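Local coordinates for haloacid dehalogenase-like hydrolase (Klebsiella pneumoniae subsp. pneumoniae, PDB 3PGV), which probably acts as a magnesium-dependent phosphatase, as a member of the Cof family within the haloacid dehalogenase-like hydrolase superfamily, at residues K48-A52 and R53-F57; T61-Y65 and I66-Q70; D73-G76 and I77-M81; E215-A218 and K219-Y223; D273-P276 and R277-K281. All coordinates share one frame; numbering follows the deposited sequence.

Interaction 1 (K48-A52 and R53-F57); sequences KLLTA and RGINF
L50 and I55 meet where helix 41-51 ends, and backbone hydrogen bonds define the contact. I55 N donates to L50 O at 3.0 Å, and within that loop G54 N donates to T51 O. The pair makes a Schellman motif with G54 as its C-prime residue, whose positive phi of 85° suits glycine. A second donor, R53 N, approaches L50 O at 3.1 Å from well above the carbonyl plane, on the opposite face from I55 N.

One side chain adds a bond of its own. R53 lies alongside L49, extended from CG to NE. With CG beside its backbone N (chi1 -79°), the chain turns back toward the helix and brings NH1 to within 2.9 Å of L49 O. That oxygen sits at the edge of the guanidinium, near its plane, and the bond is moderately bent (147°).

The remaining contacts are packing, mostly apolar. L50 crosses F57 at about a right angle, its CB lying in the ring plane 3.7 Å from F57 CZ. The same L50 CB is 4.0 Å from CB of I55, a buried branched residue that continues onto V24 and Y283. The polar exception is T51 OG1, which meets the F57 ring obliquely, its hydrogen bond being to L47 O.

Carbonyls of the last helical turn are thus satisfied by turn amides and an arginine, whose positive charge probably also favours this negative helix end.

Interaction 2 (T61-Y65 and I66-Q70); sequences TGRHY and IDVGQ
R63 with D67 and H64 with I66 make a local, mainly polar contact in the turn that leads from strand 56-60 into helix 69-75. R63, extended from CG to NE, reaches forward so that NH1 donates to D67 O at 3.1 Å. The oxygen lies at the guanidinium edge, in its plane, while NH2 forms a salt bridge with the calcium ligand D29.

H64 lies beside I66, and its ND1 accepts from I66 N at 3.0 Å, with the donor in the imidazole plane and the bond nearly straight (164°). Having CG anti to the backbone N (chi1 -169°) sets the ring there, and its far nitrogen NE2 binds E127 O. A water links H64 N, at 2.8 Å, to D67 OD2, at 2.7 Å. T61 OG1 accepts from R63 N at 3.0 Å, forming an ST turn. Just after strand 56-60, T61 occupies a place consistent with the motif II threonine of haloacid dehalogenases.

Small apolar groups fill the inside: T61 CG2 is 3.6 Å from V68 CG1. V68 then rests on T83 of strand 80-83, Y65 reaches M81 and T83 and stacks on H90, and H64 meets Y125 of strand 121-126 edge-to-face.

Interaction 3 (D73-G76 and I77-M81); sequences DNLG and IRSYM. With EDO (1,2-ethanediol), chain K.
L75 meets I77 and M81 at the second corner of a beta-alpha-beta unit, where helix 69-75 gives way to strand 80-83 after the crossover from strand 56-60. No hydrogen bond joins the two halves of the corner, which is made by a glycine turn and apolar packing.

G76 leaves the helical conformation with a phi of 86°, a value at which a residue without a side chain avoids jamming against the preceding carbonyl. I77 follows directly. Its CG1 stands between the backbone N and the carbonyl carbon (chi1 62°), the crowded position, and CG2 beside the N comes to 3.5 Å from G76 C. L75 CB lies 4.3 Å from I77 CG1, a loose touch. Farther along the same leucine, CD1 reaches CE of M81, a selenomethionine, at 3.8 Å. M81 is bent at chi2 and chi3, which folds its end back toward the leucine as the two chains cross. L75 and M81 both also rest on F59 of strand 56-60, so apolar side chains suit this buried inner face.

R78, on the exposed part of the turn, forms a salt bridge with D93, and its O accepts a weak bond, 3.4 Å long, from O2 of a 1,2-ethanediol probably left from crystallisation. The other hydroxyl, O1, sits 3.5 Å above the centre of the Y80 ring, over one face, and Y80 packs on helix 210-220 through V217 and M220. Such a helix-to-strand return between neighbouring parallel strands is typical of the Rossmann-like core of haloacid dehalogenases.

Interaction 4 (E215-A218 and K219-Y223); sequences EAVA and KMLGY
E215 and K219, one turn apart on helix 210-220, lie side by side and point the same way. Both chains are extended beyond CG, so E215 CG touches K219 CE at 3.9 Å and the charged ends come together in a long salt bridge, OE2 to NZ 3.7 Å. The methylenes of K219 also pass E215 O, a fitting use of a long, flexible residue on an exposed face.

The neighbouring faces pair in the same i to i+4 fashion but with apolar groups. A216 CB meets CE of M220, a selenomethionine, at 4.1 Å. V217 CG1 meets L221 CD1 at 4.2 Å, the two side chains running alongside each other.

Behind these contacts stands the backbone. K219 N, M220 N and L221 N bond to the carbonyls of E215, A216 and V217, and this repeat holds each pair in line. The helix then stops in a Schellman motif: Y223 N donates to A218 O at 2.7 Å from above the carbonyl plane, while G222 N donates to K219 O at 3.0 Å. G222 takes the positive phi (86°) that the reversal needs and that glycine adopts easily.

Farther out, the helix lies against the large sheet. V217 and L221 rest on V58 of strand 56-60 and Y80 of strand 80-83, M220 extends to I97 and F98 of strand 96-99, and Y223 packs on N56.

Interaction 5 (D273-P276 and R277-K281); sequences DAVP and RYLRK
D273 and R277 meet across the first turn of helix 274-283, with D273 in the N-cap position. R277 N donates to D273 O at 3.3 Å, an early bond of the helix, and the side chain of R277 then runs back along the residue that accepts it. Its CB lies 3.5 Å from D273 O, and CG comes closer, to 3.2 Å from the same oxygen. CD follows over that carbonyl, extended because chi2 and chi3 are both near 180°. At NE the arginine has reached D273 CB, 3.9 Å away, and NE donates to the carbonyl of D272.

The tip is bridged rather than joined. A water accepts from R277 NH2 at 3.0 Å and donates to D273 OD2 at 2.7 Å, while the carboxylate also binds T40 OG1. D273 makes no capping bond with its side chain; instead its carboxylate ties the helix start to the residue before helix 41-51. The guanidinium of R277 forms a cation-pi contact with Y42 of that helix, and R280 also makes one.

P276 suits this first turn, where its lack of an N-H costs no helical bond. Its carbonyl accepts from R280 N, and R280 goes on to T46 and Y42. On the buried face V275 and L279 lie side by side, resting on F231 of strand 228-232, and they touch between V275 CG1 and L279 CD1 at 4.0 Å.

In the fold
Along the chain the five local contacts lie in series, with none nesting or crossing. Interaction 1 closes the turn from helix 41-51 into strand 56-60. Interaction 2 follows where that strand leads to helix 69-75, and interaction 3 closes the return into strand 80-83, completing the beta-alpha-beta unit. Interactions 1 and 3 touch through T51 and F57 on I77, and interactions 2 and 3 through Y65 and V68 on M81. Much later, interaction 4 ends helix 210-220 and meets interaction 3 at Y80 and interaction 1 at N56. Interaction 5 starts the last helix, 274-283, which packs on helix 41-51 through L50 with L279 and L49 with R280.

Interaction 1 (K48-A52 and R53-F57)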
# COMPACT_ATOMS: atom_id res chain seq x y z
N LYS A 48 -0.84 -11.23 -18.59
CA LYS A 48 -0.13 -11.63 -19.82
C LYS A 48 -0.82 -11.10 -21.07
O LYS A 48 -0.16 -10.62 -21.97
CB LYS A 48 -0.01 -13.17 -19.90
CG LYS A 48 1.24 -13.71 -19.23
CD LYS A 48 1.49 -15.17 -19.61
N LEU A 49 -2.17 -11.21 -21.13
CA LEU A 49 -2.95 -10.77 -22.29
C LEU A 49 -2.86 -9.27 -22.52
O LEU A 49 -2.72 -8.83 -23.66
CB LEU A 49 -4.42 -11.21 -22.17
CG LEU A 49 -4.67 -12.72 -22.33
CD1 LEU A 49 -6.01 -13.12 -21.73
CD2 LEU A 49 -4.56 -13.15 -23.81
N LEU A 50 -2.89 -8.48 -21.43
CA LEU A 50 -2.80 -7.02 -21.53
C LEU A 50 -1.37 -6.56 -21.78
O LEU A 50 -1.16 -5.60 -22.52
CB LEU A 50 -3.40 -6.36 -20.29
CG LEU A 50 -4.93 -6.08 -20.33
CD1 LEU A 50 -5.73 -7.35 -20.59
CD2 LEU A 50 -5.40 -5.45 -19.04
N THR A 51 -0.37 -7.28 -21.21
CA THR A 51 1.05 -7.00 -21.45
C THR A 51 1.39 -7.22 -22.93
O THR A 51 2.08 -6.40 -23.53
CB THR A 51 1.93 -7.86 -20.51
OG1 THR A 51 1.81 -7.35 -19.19
CG2 THR A 51 3.39 -7.87 -20.92
N ALA A 52 0.83 -8.29 -23.54
CA ALA A 52 1.02 -8.59 -24.96
C ALA A 52 0.44 -7.48 -25.85
O ALA A 52 0.86 -7.33 -27.00
CB ALA A 52 0.38 -9.92 -25.30
N ARG A 53 -0.50 -6.68 -25.31
CA ARG A 53 -1.14 -5.59 -26.04
C ARG A 53 -0.55 -4.20 -25.69
O ARG A 53 -1.13 -3.17 -26.06
CB ARG A 53 -2.66 -5.63 -25.86
CG ARG A 53 -3.31 -6.68 -26.76
CD ARG A 53 -4.62 -7.18 -26.20
NE ARG A 53 -5.21 -8.23 -27.03
CZ ARG A 53 -4.89 -9.52 -26.95
NH1 ARG A 53 -3.95 -9.92 -26.10
NH2 ARG A 53 -5.49 -10.41 -27.73
N GLY A 54 0.62 -4.20 -25.04
CA GLY A 54 1.35 -2.97 -24.71
C GLY A 54 0.95 -2.27 -23.43
O GLY A 54 1.45 -1.18 -23.15
N ILE A 55 0.06 -2.88 -22.62
CA ILE A 55 -0.38 -2.25 -21.36
C ILE A 55 0.66 -2.41 -20.25
O ILE A 55 1.27 -3.47 -20.11
CB ILE A 55 -1.80 -2.75 -20.93
CG1 ILE A 55 -2.84 -2.58 -22.09
CG2 ILE A 55 -2.28 -2.07 -19.64
CD1 ILE A 55 -2.97 -1.10 -22.68
N ASN A 56 0.89 -1.34 -19.47
CA ASN A 56 1.83 -1.32 -18.35
C ASN A 56 1.12 -1.56 -17.05
O ASN A 56 0.02 -1.04 -16.85
CB ASN A 56 2.56 0.00 -18.29
CG ASN A 56 3.41 0.25 -19.49
OD1 ASN A 56 4.53 -0.23 -19.59
ND2 ASN A 56 2.85 0.93 -20.48
N PHE A 57 1.74 -2.30 -16.14
CA PHE A 57 1.15 -2.59 -14.84
C PHE A 57 1.97 -2.05 -13.73
O PHE A 57 3.21 -2.12 -13.77
CB PHE A 57 0.93 -4.09 -14.66
CG PHE A 57 -0.26 -4.63 -15.42
CD1 PHE A 57 -0.12 -5.07 -16.73
CD2 PHE A 57 -1.52 -4.67 -14.83
CE1 PHE A 57 -1.22 -5.55 -17.44
CE2 PHE A 57 -2.62 -5.16 -15.55
CZ PHE A 57 -2.46 -5.60 -16.84

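Interaction 2 (T61-Y65 and I66-Q70)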
# COMPACT_ATOMS: atom_id res chain seq x y z
N THR A 61 1.23 -1.49 -2.85
CA THR A 61 0.86 -2.13 -1.60
C THR A 61 1.41 -1.40 -0.39
O THR A 61 2.38 -0.64 -0.51
CB THR A 61 1.29 -3.61 -1.63
OG1 THR A 61 0.91 -4.24 -0.39
CG2 THR A 61 2.79 -3.79 -1.87
N GLY A 62 0.82 -1.67 0.77
CA GLY A 62 1.33 -1.22 2.04
C GLY A 62 2.41 -2.15 2.56
O GLY A 62 3.22 -1.75 3.41
N ARG A 63 2.49 -3.36 1.99
CA ARG A 63 3.50 -4.35 2.37
C ARG A 63 4.91 -3.84 2.15
O ARG A 63 5.14 -3.00 1.29
CB ARG A 63 3.31 -5.64 1.58
CG ARG A 63 2.06 -6.44 1.91
CD ARG A 63 2.20 -7.80 1.28
NE ARG A 63 0.96 -8.57 1.28
CZ ARG A 63 0.90 -9.85 0.92
NH1 ARG A 63 2.00 -10.49 0.55
NH2 ARG A 63 -0.27 -10.49 0.94
N HIS A 64 5.88 -4.42 2.89
CA HIS A 64 7.30 -4.17 2.66
C HIS A 64 7.69 -4.92 1.38
O HIS A 64 7.07 -5.95 1.07
CB HIS A 64 8.13 -4.70 3.83
CG HIS A 64 9.56 -4.27 3.82
ND1 HIS A 64 10.48 -4.85 2.97
CD2 HIS A 64 10.21 -3.40 4.63
CE1 HIS A 64 11.64 -4.28 3.24
NE2 HIS A 64 11.52 -3.40 4.24
N TYR A 65 8.69 -4.44 0.65
CA TYR A 65 9.14 -5.08 -0.59
C TYR A 65 9.52 -6.57 -0.39
O TYR A 65 9.14 -7.41 -1.20
CB TYR A 65 10.30 -4.28 -1.22
CG TYR A 65 10.66 -4.76 -2.61
CD1 TYR A 65 9.81 -4.54 -3.69
CD2 TYR A 65 11.89 -5.37 -2.86
CE1 TYR A 65 10.12 -5.00 -4.96
CE2 TYR A 65 12.22 -5.83 -4.13
CZ TYR A 65 11.33 -5.64 -5.19
OH TYR A 65 11.66 -6.06 -6.45
N ILE A 66 10.19 -6.89 0.73
CA ILE A 66 10.56 -8.27 1.04
C ILE A 66 9.31 -9.15 1.16
O ILE A 66 9.34 -10.32 0.75
CB ILE A 66 11.44 -8.34 2.32
CG1 ILE A 66 12.78 -7.58 2.10
CG2 ILE A 66 11.69 -9.80 2.76
CD1 ILE A 66 13.57 -7.32 3.40
N ASP A 67 8.21 -8.56 1.65
CA ASP A 67 6.93 -9.25 1.89
C ASP A 67 6.08 -9.44 0.59
O ASP A 67 5.03 -10.06 0.64
CB ASP A 67 6.13 -8.48 2.96
CG ASP A 67 5.48 -9.35 4.01
OD1 ASP A 67 5.33 -10.57 3.77
OD2 ASP A 67 5.06 -8.80 5.05
N VAL A 68 6.55 -8.92 -0.55
CA VAL A 68 5.84 -9.12 -1.84
C VAL A 68 6.66 -9.98 -2.79
O VAL A 68 6.32 -10.09 -3.97
CB VAL A 68 5.37 -7.79 -2.51
CG1 VAL A 68 4.33 -7.09 -1.67
CG2 VAL A 68 6.54 -6.87 -2.81
N GLY A 69 7.72 -10.60 -2.27
CA GLY A 69 8.63 -11.45 -3.04
C GLY A 69 7.94 -12.57 -3.79
O GLY A 69 8.16 -12.73 -4.99
N GLN A 70 7.10 -13.34 -3.09
CA GLN A 70 6.40 -14.46 -3.72
C GLN A 70 5.37 -13.98 -4.76
O GLN A 70 5.21 -14.61 -5.80
CB GLN A 70 5.75 -15.38 -2.67
CG GLN A 70 5.42 -16.77 -3.22
CD GLN A 70 4.62 -17.62 -2.26
OE1 GLN A 70 4.20 -17.18 -1.18
NE2 GLN A 70 4.34 -18.85 -2.67
O HOH W 1 4.91 -6.06 4.90

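Interaction 3 (D73-G76 and I77-M81)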
# COMPACT_ATOMS: atom_id res chain seq x y z
N ASP A 73 7.34 -12.86 -7.91
CA ASP A 73 7.85 -14.07 -8.59
C ASP A 73 6.74 -14.82 -9.36
O ASP A 73 7.03 -15.65 -10.22
CB ASP A 73 8.53 -15.03 -7.57
CG ASP A 73 9.83 -14.51 -6.95
OD1 ASP A 73 10.44 -13.58 -7.54
OD2 ASP A 73 10.25 -15.06 -5.91
N ASN A 74 5.46 -14.53 -9.04
CA ASN A 74 4.33 -15.20 -9.67
C ASN A 74 3.51 -14.31 -10.63
O ASN A 74 2.59 -14.81 -11.27
CB ASN A 74 3.43 -15.84 -8.62
CG ASN A 74 4.03 -17.07 -7.98
OD1 ASN A 74 4.44 -18.02 -8.66
ND2 ASN A 74 4.06 -17.09 -6.67
N LEU A 75 3.84 -13.00 -10.73
CA LEU A 75 3.12 -12.10 -11.64
C LEU A 75 3.21 -12.57 -13.10
O LEU A 75 2.20 -12.57 -13.82
CB LEU A 75 3.63 -10.66 -11.52
CG LEU A 75 3.35 -9.94 -10.20
CD1 LEU A 75 4.12 -8.65 -10.12
CD2 LEU A 75 1.85 -9.69 -10.00
N GLY A 76 4.42 -12.98 -13.51
CA GLY A 76 4.67 -13.44 -14.87
C GLY A 76 4.99 -12.32 -15.83
O GLY A 76 5.28 -12.57 -17.01
N ILE A 77 4.95 -11.06 -15.34
CA ILE A 77 5.24 -9.87 -16.15
C ILE A 77 6.22 -8.95 -15.44
O ILE A 77 6.35 -9.01 -14.22
CB ILE A 77 3.93 -9.11 -16.53
CG1 ILE A 77 3.19 -8.61 -15.26
CG2 ILE A 77 3.01 -9.99 -17.43
CD1 ILE A 77 2.19 -7.54 -15.50
N ARG A 78 6.89 -8.08 -16.20
CA ARG A 78 7.81 -7.09 -15.64
C ARG A 78 6.99 -5.86 -15.29
O ARG A 78 6.24 -5.37 -16.14
CB ARG A 78 8.94 -6.72 -16.66
CG ARG A 78 9.57 -7.92 -17.41
CD ARG A 78 10.90 -8.38 -16.82
NE ARG A 78 11.90 -7.33 -16.87
CZ ARG A 78 13.08 -7.41 -16.27
NH1 ARG A 78 13.41 -8.51 -15.62
NH2 ARG A 78 13.92 -6.39 -16.31
N SER A 79 7.08 -5.40 -14.03
CA SER A 79 6.26 -4.27 -13.57
C SER A 79 6.96 -3.47 -12.49
O SER A 79 7.81 -4.01 -11.77
CB SER A 79 4.92 -4.77 -13.05
OG SER A 79 5.10 -5.73 -12.02
N TYR A 80 6.57 -2.19 -12.33
CA TYR A 80 7.05 -1.36 -11.23
C TYR A 80 6.30 -1.76 -9.96
O TYR A 80 5.10 -2.09 -10.02
CB TYR A 80 6.83 0.12 -11.53
CG TYR A 80 7.93 0.75 -12.36
CD1 TYR A 80 9.14 1.11 -11.79
CD2 TYR A 80 7.72 1.07 -13.70
CE1 TYR A 80 10.15 1.71 -12.55
CE2 TYR A 80 8.71 1.69 -14.46
CZ TYR A 80 9.92 2.00 -13.88
OH TYR A 80 10.91 2.61 -14.63
N MSE A 81 7.00 -1.79 -8.83
CA MSE A 81 6.42 -2.22 -7.56
C MSE A 81 6.45 -1.08 -6.55
O MSE A 81 7.54 -0.61 -6.18
CB MSE A 81 7.17 -3.45 -7.02
CG MSE A 81 6.54 -4.07 -5.79
SE MSE A 81 4.78 -4.89 -6.12
CE MSE A 81 5.24 -6.02 -7.63
C1 EDO K . 9.14 -2.26 -15.31
O1 EDO K . 10.21 -1.60 -14.65
C2 EDO K . 9.41 -2.31 -16.81
O2 EDO K . 8.48 -3.21 -17.44

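Interaction 4 (E215-A218 and K219-Y223)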
# COMPACT_ATOMS: atom_id res chain seq x y z
N GLU A 215 1.85 8.51 -9.65
CA GLU A 215 2.16 9.66 -10.50
C GLU A 215 3.64 9.63 -10.92
O GLU A 215 3.95 9.83 -12.10
CB GLU A 215 1.83 10.97 -9.79
CG GLU A 215 2.12 12.20 -10.64
CD GLU A 215 1.57 13.51 -10.11
OE1 GLU A 215 1.57 13.70 -8.87
OE2 GLU A 215 1.21 14.38 -10.94
N ALA A 216 4.56 9.36 -9.95
CA ALA A 216 6.01 9.29 -10.22
C ALA A 216 6.34 8.14 -11.19
O ALA A 216 7.09 8.34 -12.15
CB ALA A 216 6.77 9.12 -8.91
N VAL A 217 5.73 6.97 -10.97
CA VAL A 217 5.94 5.79 -11.82
C VAL A 217 5.40 6.02 -13.23
O VAL A 217 6.10 5.74 -14.20
CB VAL A 217 5.37 4.50 -11.17
CG1 VAL A 217 5.37 3.35 -12.16
CG2 VAL A 217 6.14 4.14 -9.91
N ALA A 218 4.18 6.60 -13.34
CA ALA A 218 3.58 6.92 -14.64
C ALA A 218 4.53 7.80 -15.45
O ALA A 218 4.76 7.52 -16.63
CB ALA A 218 2.25 7.63 -14.44
N LYS A 219 5.15 8.80 -14.79
CA LYS A 219 6.12 9.68 -15.44
C LYS A 219 7.38 8.91 -15.88
O LYS A 219 7.86 9.14 -16.99
CB LYS A 219 6.47 10.86 -14.53
CG LYS A 219 5.32 11.87 -14.38
CD LYS A 219 5.62 12.94 -13.35
CE LYS A 219 4.47 13.92 -13.25
NZ LYS A 219 4.69 14.91 -12.17
N MSE A 220 7.85 7.93 -15.06
CA MSE A 220 9.00 7.07 -15.45
C MSE A 220 8.66 6.31 -16.73
O MSE A 220 9.55 6.04 -17.55
CB MSE A 220 9.34 6.06 -14.34
CG MSE A 220 9.76 6.69 -13.06
SE MSE A 220 9.91 5.37 -11.66
CE MSE A 220 9.86 6.62 -10.09
N LEU A 221 7.37 5.90 -16.89
CA LEU A 221 6.91 5.13 -18.04
C LEU A 221 6.60 6.03 -19.24
O LEU A 221 6.29 5.53 -20.32
CB LEU A 221 5.66 4.31 -17.67
CG LEU A 221 5.90 3.12 -16.76
CD1 LEU A 221 4.57 2.57 -16.20
CD2 LEU A 221 6.68 2.00 -17.50
N GLY A 222 6.69 7.35 -19.04
CA GLY A 222 6.41 8.33 -20.08
C GLY A 222 4.94 8.69 -20.21
O GLY A 222 4.49 9.12 -21.27
N TYR A 223 4.18 8.52 -19.11
CA TYR A 223 2.74 8.80 -19.08
C TYR A 223 2.38 9.77 -17.94
O TYR A 223 3.27 10.24 -17.22
CB TYR A 223 1.94 7.48 -18.94
CG TYR A 223 2.13 6.53 -20.10
CD1 TYR A 223 1.56 6.79 -21.34
CD2 TYR A 223 2.87 5.36 -19.95
CE1 TYR A 223 1.77 5.94 -22.43
CE2 TYR A 223 3.07 4.49 -21.03
CZ TYR A 223 2.51 4.78 -22.26
OH TYR A 223 2.69 3.92 -23.32

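Interaction 5 (D273-P276 and R277-K281)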
# COMPACT_ATOMS: atom_id res chain seq x y z
N ASP A 273 -12.85 -12.30 -8.53
CA ASP A 273 -11.74 -11.93 -9.41
C ASP A 273 -12.19 -10.73 -10.25
O ASP A 273 -12.02 -10.71 -11.47
CB ASP A 273 -11.34 -13.12 -10.33
CG ASP A 273 -9.94 -13.69 -10.10
OD1 ASP A 273 -9.19 -13.10 -9.29
OD2 ASP A 273 -9.58 -14.68 -10.77
N ALA A 274 -12.87 -9.77 -9.60
CA ALA A 274 -13.49 -8.61 -10.25
C ALA A 274 -12.52 -7.75 -11.04
O ALA A 274 -12.89 -7.24 -12.11
CB ALA A 274 -14.24 -7.77 -9.24
N VAL A 275 -11.29 -7.54 -10.53
CA VAL A 275 -10.30 -6.69 -11.23
C VAL A 275 -9.92 -7.26 -12.61
O VAL A 275 -10.18 -6.59 -13.62
CB VAL A 275 -9.06 -6.35 -10.36
CG1 VAL A 275 -8.02 -5.54 -11.16
CG2 VAL A 275 -9.47 -5.60 -9.09
N PRO A 276 -9.39 -8.52 -12.71
CA PRO A 276 -9.01 -9.04 -14.04
C PRO A 276 -10.20 -9.19 -15.00
O PRO A 276 -10.03 -8.99 -16.21
CB PRO A 276 -8.35 -10.39 -13.73
CG PRO A 276 -8.80 -10.74 -12.37
CD PRO A 276 -8.99 -9.46 -11.64
N ARG A 277 -11.41 -9.49 -14.46
CA ARG A 277 -12.62 -9.60 -15.28
C ARG A 277 -13.02 -8.24 -15.84
O ARG A 277 -13.40 -8.14 -17.00
CB ARG A 277 -13.78 -10.22 -14.48
CG ARG A 277 -13.53 -11.66 -14.13
CD ARG A 277 -14.68 -12.32 -13.38
NE ARG A 277 -14.27 -13.63 -12.85
CZ ARG A 277 -14.27 -14.75 -13.56
NH1 ARG A 277 -14.73 -14.75 -14.81
NH2 ARG A 277 -13.83 -15.89 -13.03
N TYR A 278 -12.87 -7.19 -15.02
CA TYR A 278 -13.15 -5.81 -15.43
C TYR A 278 -12.18 -5.40 -16.54
O TYR A 278 -12.59 -4.80 -17.52
CB TYR A 278 -13.02 -4.86 -14.23
CG TYR A 278 -13.45 -3.44 -14.51
CD1 TYR A 278 -12.57 -2.52 -15.06
CD2 TYR A 278 -14.72 -2.99 -14.14
CE1 TYR A 278 -12.95 -1.20 -15.29
CE2 TYR A 278 -15.10 -1.67 -14.35
CZ TYR A 278 -14.21 -0.77 -14.92
OH TYR A 278 -14.59 0.54 -15.12
N LEU A 279 -10.89 -5.75 -16.36
CA LEU A 279 -9.83 -5.45 -17.32
C LEU A 279 -10.05 -6.15 -18.66
O LEU A 279 -9.90 -5.52 -19.71
CB LEU A 279 -8.45 -5.80 -16.74
CG LEU A 279 -7.97 -4.92 -15.57
CD1 LEU A 279 -6.71 -5.48 -14.95
CD2 LEU A 279 -7.74 -3.48 -16.01
N ARG A 280 -10.45 -7.45 -18.64
CA ARG A 280 -10.73 -8.21 -19.87
C ARG A 280 -11.92 -7.61 -20.61
O ARG A 280 -11.90 -7.53 -21.83
CB ARG A 280 -10.99 -9.70 -19.58
CG ARG A 280 -9.76 -10.44 -19.11
CD ARG A 280 -9.84 -11.90 -19.43
NE ARG A 280 -8.80 -12.66 -18.74
CZ ARG A 280 -8.55 -13.95 -18.96
NH1 ARG A 280 -9.24 -14.61 -19.89
NH2 ARG A 280 -7.60 -14.57 -18.28
N LYS A 281 -12.95 -7.17 -19.86
CA LYS A 281 -14.14 -6.55 -20.43
C LYS A 281 -13.79 -5.19 -21.07
O LYS A 281 -14.28 -4.86 -22.15
CB LYS A 281 -15.23 -6.37 -19.35
CG LYS A 281 -16.58 -5.95 -19.90
CD LYS A 281 -17.61 -5.80 -18.80
O HOH W 2 -11.64 -16.36 -11.09